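Side-chain contacts in beta-N-acetylhexosaminidase (Beutenbergia cavernae, PDB 5BU9), which probably hydrolyses terminal non-reducing N-acetyl-D-hexosamine residues in N-acetyl-beta-D-hexosaminides, as a member of glycoside hydrolase family 3: residues V296-D301 with A306-A311; L5-R10 with A311-A316; D135-P140 with A144-I149; Q86-P91 with A122-N127. All coordinates share one frame; numbering follows the deposited sequence.

Interaction 1: V296-D301 with A306-A311; sequences VLVSAD and AEMVAA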
loop_
_atom_site.group_PDB
_atom_site.type_symbol
_atom_site.label_atom_id
_atom_site.label_comp_id
_atom_site.label_asym_id
_atom_site.label_seq_id
_atom_site.Cartn_x
_atom_site.Cartn_y
_atom_site.Cartn_z
ATOM N N VAL A 296 -5.186 -6.352 -2.480
ATOM C CA VAL A 296 -4.275 -6.604 -3.577
ATOM C C VAL A 296 -4.214 -5.346 -4.434
ATOM O O VAL A 296 -5.234 -4.902 -4.998
ATOM C CB VAL A 296 -4.732 -7.819 -4.389
ATOM C CG1 VAL A 296 -3.774 -8.089 -5.558
ATOM C CG2 VAL A 296 -4.859 -9.063 -3.463
ATOM N N LEU A 297 -3.033 -4.746 -4.512
ATOM C CA LEU A 297 -2.866 -3.499 -5.237
ATOM C C LEU A 297 -2.667 -3.801 -6.723
ATOM O O LEU A 297 -1.747 -4.527 -7.085
ATOM C CB LEU A 297 -1.691 -2.713 -4.664
ATOM C CG LEU A 297 -1.389 -1.369 -5.340
ATOM C CD1 LEU A 297 -2.573 -0.438 -5.231
ATOM C CD2 LEU A 297 -0.126 -0.742 -4.757
ATOM N N VAL A 298 -3.548 -3.287 -7.578
ATOM C CA VAL A 298 -3.437 -3.476 -9.041
ATOM C C VAL A 298 -3.393 -2.085 -9.693
ATOM O O VAL A 298 -4.377 -1.623 -10.243
ATOM C CB VAL A 298 -4.609 -4.337 -9.576
ATOM C CG1 VAL A 298 -4.377 -4.754 -11.007
ATOM C CG2 VAL A 298 -4.782 -5.580 -8.706
ATOM N N SER A 299 -2.244 -1.409 -9.603
ATOM C CA SER A 299 -2.147 0.016 -9.931
ATOM C C SER A 299 -1.602 0.292 -11.330
ATOM O O SER A 299 -2.288 0.897 -12.153
ATOM C CB SER A 299 -1.271 0.725 -8.898
ATOM O OG SER A 299 -0.060 -0.002 -8.668
ATOM N N ALA A 300 -0.374 -0.159 -11.597
ATOM C CA ALA A 300 0.316 0.173 -12.844
ATOM C C ALA A 300 -0.521 -0.278 -14.038
ATOM O O ALA A 300 -0.706 0.467 -14.987
ATOM C CB ALA A 300 1.756 -0.479 -12.890
ATOM N N ASP A 301 -1.020 -1.515 -13.990
ATOM C CA ASP A 301 -1.777 -2.050 -15.112
ATOM C C ASP A 301 -3.151 -2.491 -14.649
ATOM O O ASP A 301 -3.346 -3.663 -14.347
ATOM C CB ASP A 301 -1.027 -3.221 -15.749
ATOM C CG ASP A 301 -1.792 -3.870 -16.911
ATOM O OD1 ASP A 301 -2.817 -3.304 -17.355
ATOM O OD2 ASP A 301 -1.335 -4.951 -17.390
ATOM N N ALA A 306 -9.957 -7.064 -13.534
ATOM C CA ALA A 306 -11.208 -7.803 -13.738
ATOM C C ALA A 306 -10.998 -9.301 -13.632
ATOM O O ALA A 306 -11.731 -9.980 -12.907
ATOM C CB ALA A 306 -11.845 -7.453 -15.128
ATOM N N GLU A 307 -10.012 -9.829 -14.358
ATOM C CA GLU A 307 -9.805 -11.280 -14.340
ATOM C C GLU A 307 -9.265 -11.784 -12.976
ATOM O O GLU A 307 -9.499 -12.938 -12.614
ATOM C CB GLU A 307 -8.874 -11.696 -15.463
ATOM C CG GLU A 307 -7.397 -11.544 -15.109
ATOM C CD GLU A 307 -6.528 -11.463 -16.348
ATOM O OE1 GLU A 307 -5.600 -12.299 -16.504
ATOM O OE2 GLU A 307 -6.808 -10.564 -17.170
HETATM N N MSE A 308 -8.566 -10.924 -12.220
HETATM C CA MSE A 308 -8.081 -11.323 -10.902
HETATM C C MSE A 308 -9.239 -11.432 -9.945
HETATM O O MSE A 308 -9.341 -12.374 -9.157
HETATM C CB MSE A 308 -7.061 -10.326 -10.361
HETATM C CG MSE A 308 -5.800 -10.304 -11.178
HETATM SE SE MSE A 308 -4.624 -8.789 -10.742
HETATM C CE MSE A 308 -4.115 -9.287 -8.996
ATOM N N VAL A 309 -10.114 -10.440 -9.999
ATOM C CA VAL A 309 -11.315 -10.457 -9.166
ATOM C C VAL A 309 -12.104 -11.719 -9.471
ATOM O O VAL A 309 -12.542 -12.411 -8.549
ATOM C CB VAL A 309 -12.176 -9.192 -9.375
ATOM C CG1 VAL A 309 -13.550 -9.365 -8.738
ATOM C CG2 VAL A 309 -11.460 -7.978 -8.770
ATOM N N ALA A 310 -12.269 -12.038 -10.759
ATOM C CA ALA A 310 -13.119 -13.178 -11.134
ATOM C C ALA A 310 -12.516 -14.471 -10.621
ATOM O O ALA A 310 -13.229 -15.366 -10.178
ATOM C CB ALA A 310 -13.306 -13.255 -12.634
ATOM N N ALA A 311 -11.194 -14.561 -10.693
ATOM C CA ALA A 311 -10.513 -15.745 -10.219
ATOM C C ALA A 311 -10.686 -15.899 -8.704
ATOM O O ALA A 311 -10.846 -17.018 -8.225
ATOM C CB ALA A 311 -9.059 -15.690 -10.578
#
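Met308, on the helix 305-318, reaches across to Val296 and Val298 on the strand 296-298. It is present as selenomethionine, so atom SE stands where the natural residue has sulfur. Its CE methyl lies against both valines, 3.7 Å from CG1 of Val296 and 3.8 Å from CG2 of Val298. The SE atom touches Val298 as well. It sits 3.8 Å from CG2 of that residue and 4.1 Å from its CG1, so both branches of Val298 meet the selenium. The Met308 chain is extended as far as SE and then bends (chi3 68°). This bend turns CE aside toward Val296. Met308 and Val298 run past each other in opposite directions.

The strand belongs to the barrel, and the helix that follows it packs on its outer side. Phe15, from the neighbouring strand 15-20, touches Val298 and Met308. Pro281 and Ala285 of the helix 281-291 add to the surroundings of Met308. All three contact residues are buried. The contact between the two segments is wholly apolar, so shape and exclusion of water hold it, without directional bonds.

Interaction 2: L5-R10 with A311-A316; sequences LSLEQR and AVVAKA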
loop_
_atom_site.group_PDB
_atom_site.type_symbol
_atom_site.label_atom_id
_atom_site.label_comp_id
_atom_site.label_asym_id
_atom_site.label_seq_id
_atom_site.Cartn_x
_atom_site.Cartn_y
_atom_site.Cartn_z
ATOM N N LEU A 5 -22.601 -7.599 2.373
ATOM C CA LEU A 5 -22.190 -7.635 0.992
ATOM C C LEU A 5 -22.359 -9.049 0.440
ATOM O O LEU A 5 -22.283 -10.017 1.187
ATOM C CB LEU A 5 -20.742 -7.167 0.885
ATOM C CG LEU A 5 -20.547 -5.658 0.827
ATOM C CD1 LEU A 5 -21.333 -4.932 1.888
ATOM C CD2 LEU A 5 -19.057 -5.352 0.956
ATOM N N SER A 6 -22.620 -9.167 -0.860
ATOM C CA SER A 6 -22.595 -10.461 -1.538
ATOM C C SER A 6 -21.152 -10.967 -1.571
ATOM O O SER A 6 -20.220 -10.190 -1.359
ATOM C CB SER A 6 -23.108 -10.321 -2.956
ATOM O OG SER A 6 -22.235 -9.427 -3.656
ATOM N N LEU A 7 -20.960 -12.252 -1.862
ATOM C CA LEU A 7 -19.608 -12.778 -2.086
ATOM C C LEU A 7 -18.798 -11.890 -3.033
ATOM O O LEU A 7 -17.675 -11.533 -2.710
ATOM C CB LEU A 7 -19.651 -14.194 -2.655
ATOM C CG LEU A 7 -18.249 -14.717 -2.941
ATOM C CD1 LEU A 7 -17.407 -14.722 -1.668
ATOM C CD2 LEU A 7 -18.370 -16.111 -3.492
ATOM N N GLU A 8 -19.392 -11.528 -4.179
ATOM C CA GLU A 8 -18.712 -10.744 -5.217
ATOM C C GLU A 8 -18.250 -9.405 -4.643
ATOM O O GLU A 8 -17.120 -8.976 -4.855
ATOM C CB GLU A 8 -19.630 -10.504 -6.432
ATOM C CG GLU A 8 -19.839 -11.714 -7.344
ATOM C CD GLU A 8 -20.799 -12.753 -6.763
ATOM O OE1 GLU A 8 -20.865 -13.857 -7.350
ATOM O OE2 GLU A 8 -21.482 -12.488 -5.733
ATOM N N GLN A 9 -19.137 -8.759 -3.892
ATOM C CA GLN A 9 -18.833 -7.472 -3.306
ATOM C C GLN A 9 -17.755 -7.584 -2.219
ATOM O O GLN A 9 -16.930 -6.681 -2.094
ATOM C CB GLN A 9 -20.105 -6.842 -2.753
ATOM C CG GLN A 9 -21.059 -6.368 -3.844
ATOM C CD GLN A 9 -22.419 -6.069 -3.283
ATOM O OE1 GLN A 9 -22.770 -6.587 -2.235
ATOM N NE2 GLN A 9 -23.192 -5.225 -3.963
ATOM N N ARG A 10 -17.733 -8.678 -1.455
ATOM C CA ARG A 10 -16.694 -8.837 -0.428
ATOM C C ARG A 10 -15.321 -9.029 -1.071
ATOM O O ARG A 10 -14.352 -8.366 -0.690
ATOM C CB ARG A 10 -17.019 -10.004 0.516
ATOM C CG ARG A 10 -18.278 -9.779 1.340
ATOM C CD ARG A 10 -18.405 -10.729 2.540
ATOM N NE ARG A 10 -18.393 -12.153 2.190
ATOM C CZ ARG A 10 -19.456 -12.872 1.804
ATOM N NH1 ARG A 10 -20.650 -12.324 1.684
ATOM N NH2 ARG A 10 -19.329 -14.166 1.533
ATOM N N ALA A 311 -11.194 -14.561 -10.693
ATOM C CA ALA A 311 -10.513 -15.745 -10.219
ATOM C C ALA A 311 -10.686 -15.899 -8.704
ATOM O O ALA A 311 -10.846 -17.018 -8.225
ATOM C CB ALA A 311 -9.059 -15.690 -10.578
ATOM N N VAL A 312 -10.638 -14.786 -7.961
ATOM C CA VAL A 312 -10.739 -14.857 -6.505
ATOM C C VAL A 312 -12.171 -15.236 -6.133
ATOM O O VAL A 312 -12.365 -16.067 -5.250
ATOM C CB VAL A 312 -10.295 -13.557 -5.812
ATOM C CG1 VAL A 312 -10.555 -13.651 -4.308
ATOM C CG2 VAL A 312 -8.790 -13.331 -6.040
ATOM N N VAL A 313 -13.162 -14.687 -6.841
ATOM C CA VAL A 313 -14.553 -15.087 -6.637
ATOM C C VAL A 313 -14.723 -16.571 -6.907
ATOM O O VAL A 313 -15.298 -17.290 -6.096
ATOM C CB VAL A 313 -15.538 -14.291 -7.532
ATOM C CG1 VAL A 313 -16.939 -14.953 -7.495
ATOM C CG2 VAL A 313 -15.640 -12.883 -7.077
ATOM N N ALA A 314 -14.222 -17.041 -8.048
ATOM C CA ALA A 314 -14.452 -18.435 -8.422
ATOM C C ALA A 314 -13.806 -19.386 -7.415
ATOM O O ALA A 314 -14.381 -20.428 -7.086
ATOM C CB ALA A 314 -13.940 -18.712 -9.824
ATOM N N LYS A 315 -12.635 -19.033 -6.885
ATOM C CA LYS A 315 -11.999 -19.955 -5.937
ATOM C C LYS A 315 -12.736 -19.976 -4.576
ATOM O O LYS A 315 -12.801 -21.007 -3.942
ATOM C CB LYS A 315 -10.529 -19.612 -5.748
ATOM C CG LYS A 315 -9.753 -20.597 -4.795
ATOM C CD LYS A 315 -8.317 -20.180 -4.644
ATOM C CE LYS A 315 -7.565 -21.016 -3.623
ATOM N NZ LYS A 315 -7.279 -22.372 -4.096
ATOM N N ALA A 316 -13.296 -18.840 -4.168
ATOM C CA ALA A 316 -14.106 -18.757 -2.964
ATOM C C ALA A 316 -15.318 -19.651 -3.129
ATOM O O ALA A 316 -15.724 -20.290 -2.185
ATOM C CB ALA A 316 -14.543 -17.318 -2.676
#
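A capped first turn of the helix 7-12 packs through Leu7 and Glu8 against Val313 and Ala316 of the helix 305-318. Leu7 makes the apolar part. Its CG stands anti to the backbone N (chi1 178°), which places its branched end toward the helix 305-318, where both methyls reach Ala316: CD1 lies 4.0 Å from CB of Ala316 and CD2 4.1 Å from the same CB. CD2 of Leu7 is also 4.2 Å from O of Val313 and 4.4 Å from its CG1. Glu8 crosses Val313 at about a right angle. Here OE1 of Glu8 is 4.1 Å from CG1 of Val313, a loose van der Waals contact.

Ser6 and Gln9 form a capping box that secures this turn. The Gln9 N donates to Ser6 OG at 3.2 Å, and Ser6 N donates to Gln9 OE1 at 2.9 Å. One face of the Arg10 guanidinium lies over CA of Leu7, off-centre.

Arg10 ties this turn to the helix 320-336, through a salt bridge with Asp327 and a touch on Ala330. The helix 305-318 packs through Val312 on Phe322 and Val326 of the helix 320-336, and on Ala285 and Ile289 of the helix 281-291.

Interaction 3: D135-P140 with A144-I149; sequences DVVASP and AANPPI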
loop_
_atom_site.group_PDB
_atom_site.type_symbol
_atom_site.label_atom_id
_atom_site.label_comp_id
_atom_site.label_asym_id
_atom_site.label_seq_id
_atom_site.Cartn_x
_atom_site.Cartn_y
_atom_site.Cartn_z
ATOM N N ASP A 135 11.227 1.473 5.656
ATOM C CA ASP A 135 12.359 0.668 5.276
ATOM C C ASP A 135 13.575 1.308 5.911
ATOM O O ASP A 135 13.635 2.523 6.006
ATOM C CB ASP A 135 12.536 0.618 3.745
ATOM C CG ASP A 135 11.403 -0.091 3.037
ATOM O OD1 ASP A 135 11.004 -1.206 3.470
ATOM O OD2 ASP A 135 10.925 0.480 2.030
ATOM N N VAL A 136 14.543 0.511 6.339
ATOM C CA VAL A 136 15.775 1.074 6.871
ATOM C C VAL A 136 16.925 0.763 5.932
ATOM O O VAL A 136 17.145 -0.393 5.610
ATOM C CB VAL A 136 16.056 0.546 8.285
ATOM C CG1 VAL A 136 17.352 1.081 8.776
ATOM C CG2 VAL A 136 14.961 0.976 9.225
ATOM N N VAL A 137 17.654 1.787 5.495
ATOM C CA VAL A 137 18.817 1.598 4.637
ATOM C C VAL A 137 20.016 1.447 5.591
ATOM O O VAL A 137 20.017 2.025 6.663
ATOM C CB VAL A 137 18.954 2.763 3.619
ATOM C CG1 VAL A 137 20.233 2.685 2.821
ATOM C CG2 VAL A 137 17.799 2.736 2.648
ATOM N N ALA A 138 21.018 0.651 5.217
ATOM C CA ALA A 138 22.068 0.249 6.170
ATOM C C ALA A 138 22.934 1.403 6.631
ATOM O O ALA A 138 23.318 1.455 7.793
ATOM C CB ALA A 138 22.957 -0.831 5.558
ATOM N N SER A 139 23.246 2.303 5.691
ATOM C CA SER A 139 24.164 3.424 5.916
ATOM C C SER A 139 24.077 4.397 4.740
ATOM O O SER A 139 23.663 4.006 3.649
ATOM C CB SER A 139 25.599 2.930 6.076
ATOM O OG SER A 139 26.113 2.491 4.822
ATOM N N PRO A 140 24.461 5.670 4.956
ATOM C CA PRO A 140 24.385 6.617 3.836
ATOM C C PRO A 140 25.305 6.237 2.648
ATOM O O PRO A 140 24.952 6.534 1.501
ATOM C CB PRO A 140 24.796 7.971 4.475
ATOM C CG PRO A 140 25.422 7.621 5.826
ATOM C CD PRO A 140 24.752 6.329 6.248
ATOM N N ALA A 144 23.087 4.440 -2.230
ATOM C CA ALA A 144 22.989 4.486 -3.694
ATOM C C ALA A 144 22.912 3.086 -4.279
ATOM O O ALA A 144 22.456 2.913 -5.404
ATOM C CB ALA A 144 24.187 5.249 -4.308
ATOM N N ALA A 145 23.357 2.091 -3.511
ATOM C CA ALA A 145 23.410 0.724 -4.004
ATOM C C ALA A 145 22.070 -0.013 -3.860
ATOM O O ALA A 145 21.938 -1.135 -4.341
ATOM C CB ALA A 145 24.510 -0.037 -3.284
ATOM N N ASN A 146 21.104 0.625 -3.192
ATOM C CA ASN A 146 19.749 0.098 -2.949
ATOM C C ASN A 146 18.718 0.745 -3.900
ATOM O O ASN A 146 18.232 1.865 -3.651
ATOM C CB ASN A 146 19.349 0.347 -1.483
ATOM C CG ASN A 146 17.885 0.032 -1.206
ATOM O OD1 ASN A 146 17.072 0.930 -0.959
ATOM N ND2 ASN A 146 17.544 -1.247 -1.241
ATOM N N PRO A 147 18.400 0.067 -5.012
ATOM C CA PRO A 147 17.635 0.727 -6.082
ATOM C C PRO A 147 16.221 1.238 -5.701
ATOM O O PRO A 147 15.882 2.339 -6.125
ATOM C CB PRO A 147 17.560 -0.372 -7.183
ATOM C CG PRO A 147 18.806 -1.223 -6.916
ATOM C CD PRO A 147 18.832 -1.290 -5.395
ATOM N N PRO A 148 15.419 0.488 -4.919
ATOM C CA PRO A 148 14.087 1.082 -4.672
ATOM C C PRO A 148 14.040 2.242 -3.666
ATOM O O PRO A 148 13.261 3.193 -3.834
ATOM C CB PRO A 148 13.261 -0.105 -4.131
ATOM C CG PRO A 148 14.242 -1.054 -3.576
ATOM C CD PRO A 148 15.498 -0.904 -4.446
ATOM N N ILE A 149 14.819 2.174 -2.604
ATOM C CA ILE A 149 14.642 3.165 -1.546
ATOM C C ILE A 149 15.831 4.131 -1.526
ATOM O O ILE A 149 15.678 5.324 -1.768
ATOM C CB ILE A 149 14.458 2.496 -0.168
ATOM C CG1 ILE A 149 13.315 1.452 -0.181
ATOM C CG2 ILE A 149 14.251 3.584 0.929
ATOM C CD1 ILE A 149 11.991 1.967 -0.796
HETATM O O HOH W 1 25.107 6.276 -0.978
#
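The carboxylate of Asp135 and the amide of Asn146 are the flat groups here, and each meets an aliphatic side chain. Ile149 approaches the Asp135 carboxylate at OD2. Its CD1 and CG1 both lie on one side of the carboxylate plane, and each is 3.4 Å from Asp135 OD2. The two side chains cross at about a right angle. CG1 of Ile149 is anti to the carbonyl carbon (chi1 -54°), which directs it at the Asp135 carboxylate while CG2 meets Val137. Over one side of the Asn146 amide, displaced beyond its oxygen, comes Val137, with its CG2 4.1 Å from Asn146 OD1. The same methyl of Val137 is 4.0 Å from CG2 of Ile149.

The polar atoms find their partners elsewhere. Asp135 OD1 accepts from Leu189 N, and OD2 is hydrogen-bonded to His185 ND1. Asn146 OD1 accepts from Gly150 N and, weakly, from Ile149 N, while ND2 donates to the carbonyls of Leu189 and Val192.

Cutting Ile149 back to an alanine is likely to leave Val137 CG2 and the OD2 side of Asp135 without their aliphatic cover.

Both segments belong to one long loop that follows the strand 128-129. It leaves the C-terminal end of that strand, the side on which the active sites of family 3 TIM barrels lie. The bond to His185, on the strand 180-186, joins this loop to the next strand of the barrel.

Interaction 4: Q86-P91 with A122-N127; sequences QVLRGP and AASGIN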
loop_
_atom_site.group_PDB
_atom_site.type_symbol
_atom_site.label_atom_id
_atom_site.label_comp_id
_atom_site.label_asym_id
_atom_site.label_seq_id
_atom_site.Cartn_x
_atom_site.Cartn_y
_atom_site.Cartn_z
ATOM N N GLN A 86 5.958 11.717 -5.469
ATOM C CA GLN A 86 4.861 12.601 -5.106
ATOM C C GLN A 86 3.919 12.625 -6.299
ATOM O O GLN A 86 4.176 13.325 -7.279
ATOM C CB GLN A 86 5.360 14.019 -4.743
ATOM C CG GLN A 86 4.222 14.935 -4.204
ATOM C CD GLN A 86 4.659 16.350 -3.902
ATOM O OE1 GLN A 86 5.820 16.598 -3.574
ATOM N NE2 GLN A 86 3.718 17.300 -4.006
ATOM N N VAL A 87 2.860 11.822 -6.254
ATOM C CA VAL A 87 2.011 11.702 -7.422
ATOM C C VAL A 87 1.264 13.022 -7.647
ATOM O O VAL A 87 1.060 13.440 -8.777
ATOM C CB VAL A 87 1.020 10.543 -7.289
ATOM C CG1 VAL A 87 -0.044 10.657 -8.398
ATOM C CG2 VAL A 87 1.751 9.169 -7.328
ATOM N N LEU A 88 0.850 13.673 -6.567
ATOM C CA LEU A 88 -0.032 14.831 -6.696
ATOM C C LEU A 88 0.741 16.119 -6.452
ATOM O O LEU A 88 1.227 16.396 -5.341
ATOM C CB LEU A 88 -1.224 14.703 -5.737
ATOM C CG LEU A 88 -2.125 13.490 -6.042
ATOM C CD1 LEU A 88 -3.241 13.349 -5.012
ATOM C CD2 LEU A 88 -2.698 13.553 -7.471
ATOM N N ARG A 89 0.828 16.914 -7.501
ATOM C CA ARG A 89 1.622 18.126 -7.481
ATOM C C ARG A 89 0.824 19.235 -8.136
ATOM O O ARG A 89 -0.204 18.960 -8.745
ATOM C CB ARG A 89 2.963 17.893 -8.202
ATOM C CG ARG A 89 4.142 18.646 -7.595
ATOM C CD ARG A 89 5.347 18.618 -8.510
ATOM N NE ARG A 89 5.651 17.252 -8.927
ATOM C CZ ARG A 89 6.324 16.377 -8.182
ATOM N NH1 ARG A 89 6.570 15.139 -8.643
ATOM N NH2 ARG A 89 6.759 16.750 -6.975
ATOM N N GLY A 90 1.274 20.484 -8.008
ATOM C CA GLY A 90 0.637 21.576 -8.722
ATOM C C GLY A 90 -0.155 22.503 -7.817
ATOM O O GLY A 90 0.093 22.529 -6.610
ATOM N N PRO A 91 -1.114 23.263 -8.396
ATOM C CA PRO A 91 -1.890 24.259 -7.631
ATOM C C PRO A 91 -2.578 23.682 -6.385
ATOM O O PRO A 91 -3.415 22.776 -6.473
ATOM C CB PRO A 91 -2.912 24.762 -8.655
ATOM C CG PRO A 91 -2.195 24.577 -9.980
ATOM C CD PRO A 91 -1.467 23.271 -9.830
ATOM N N ALA A 122 -6.481 15.449 1.653
ATOM C CA ALA A 122 -7.886 15.308 2.037
ATOM C C ALA A 122 -8.770 16.221 1.206
ATOM O O ALA A 122 -9.868 15.844 0.833
ATOM C CB ALA A 122 -8.078 15.626 3.522
ATOM N N ALA A 123 -8.303 17.433 0.930
ATOM C CA ALA A 123 -9.100 18.351 0.128
ATOM C C ALA A 123 -9.259 17.854 -1.321
ATOM O O ALA A 123 -10.230 18.198 -1.984
ATOM C CB ALA A 123 -8.488 19.736 0.145
ATOM N N SER A 124 -8.319 17.047 -1.804
ATOM C CA SER A 124 -8.422 16.515 -3.162
ATOM C C SER A 124 -9.125 15.156 -3.158
ATOM O O SER A 124 -9.118 14.451 -4.167
ATOM C CB SER A 124 -7.039 16.397 -3.813
ATOM O OG SER A 124 -6.303 15.315 -3.262
ATOM N N GLY A 125 -9.722 14.791 -2.021
ATOM C CA GLY A 125 -10.486 13.550 -1.908
ATOM C C GLY A 125 -9.721 12.270 -1.575
ATOM O O GLY A 125 -10.289 11.166 -1.546
ATOM N N ILE A 126 -8.426 12.406 -1.327
ATOM C CA ILE A 126 -7.583 11.284 -0.915
ATOM C C ILE A 126 -7.857 11.003 0.564
ATOM O O ILE A 126 -7.915 11.950 1.352
ATOM C CB ILE A 126 -6.080 11.616 -1.130
ATOM C CG1 ILE A 126 -5.814 11.878 -2.607
ATOM C CG2 ILE A 126 -5.159 10.544 -0.488
ATOM C CD1 ILE A 126 -6.037 10.680 -3.476
ATOM N N ASN A 127 -8.014 9.736 0.956
ATOM C CA ASN A 127 -8.100 9.414 2.387
ATOM C C ASN A 127 -7.102 8.345 2.801
ATOM O O ASN A 127 -7.096 7.924 3.945
ATOM C CB ASN A 127 -9.517 8.970 2.789
ATOM C CG ASN A 127 -10.031 7.805 1.959
ATOM O OD1 ASN A 127 -9.256 7.013 1.416
ATOM N ND2 ASN A 127 -11.352 7.720 1.826
#
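Leu88 and Ile126 supply the apolar contact. They reach toward each other tip to tip, with CD1 of Leu88 3.8 Å from CG1 of Ile126 and 4.2 Å from its CD1. CD1 of Leu88 is anti to CA (chi2 176°), which carries it across to the other segment. The same CD1 also lies 4.0 Å from OG of Ser124, which bonds to Leu121 O. Both statements about OG are less certain, because Ser124 was deposited in two conformers.

The hydrogen bonds lie within each segment or run to neighbouring residues, and do not link the two segments. Gln86 NE2 donates to Leu88 O at 3.0 Å in a fairly straight bond (162°), which ties the extended Gln86 side chain to the backbone two residues on. Its amide is also held by Ser94 O and Ile96 N.

Backbone bonds close the helix 107-123 in a Schellman motif. Gly125, with positive phi, is its C-prime residue; its N donates to Ala122 O, and Ile126 N donates to Leu121 O.

The contact thus joins the loop after the strand 85-86 to the end of this helix. Leu88 also packs on Thr78 of the strand 75-82. Thr53 of the helix 50-61 touches both Leu88 and Ser124.

In the fold
Interactions 1, 3 and 4 are buried, while interaction 2 is only partly so and lies farthest from the centre of the chain. Interactions 1 and 2 share the helix 305-318, their segments overlapping at Ala311, which takes part in neither contact: one side of that helix faces a barrel strand, and another meets the N-terminal turn. Interaction 3 lies on the other side of the chain's centre from interaction 2, about 39 Å between centres. The chemistry follows place. Interaction 1 is purely apolar. Interaction 2 adds a capped helix start and nearby charge. Interaction 3, within one loop, mixes aliphatic groups with buried polar ones. Interaction 4 sets a leucine against a helix end.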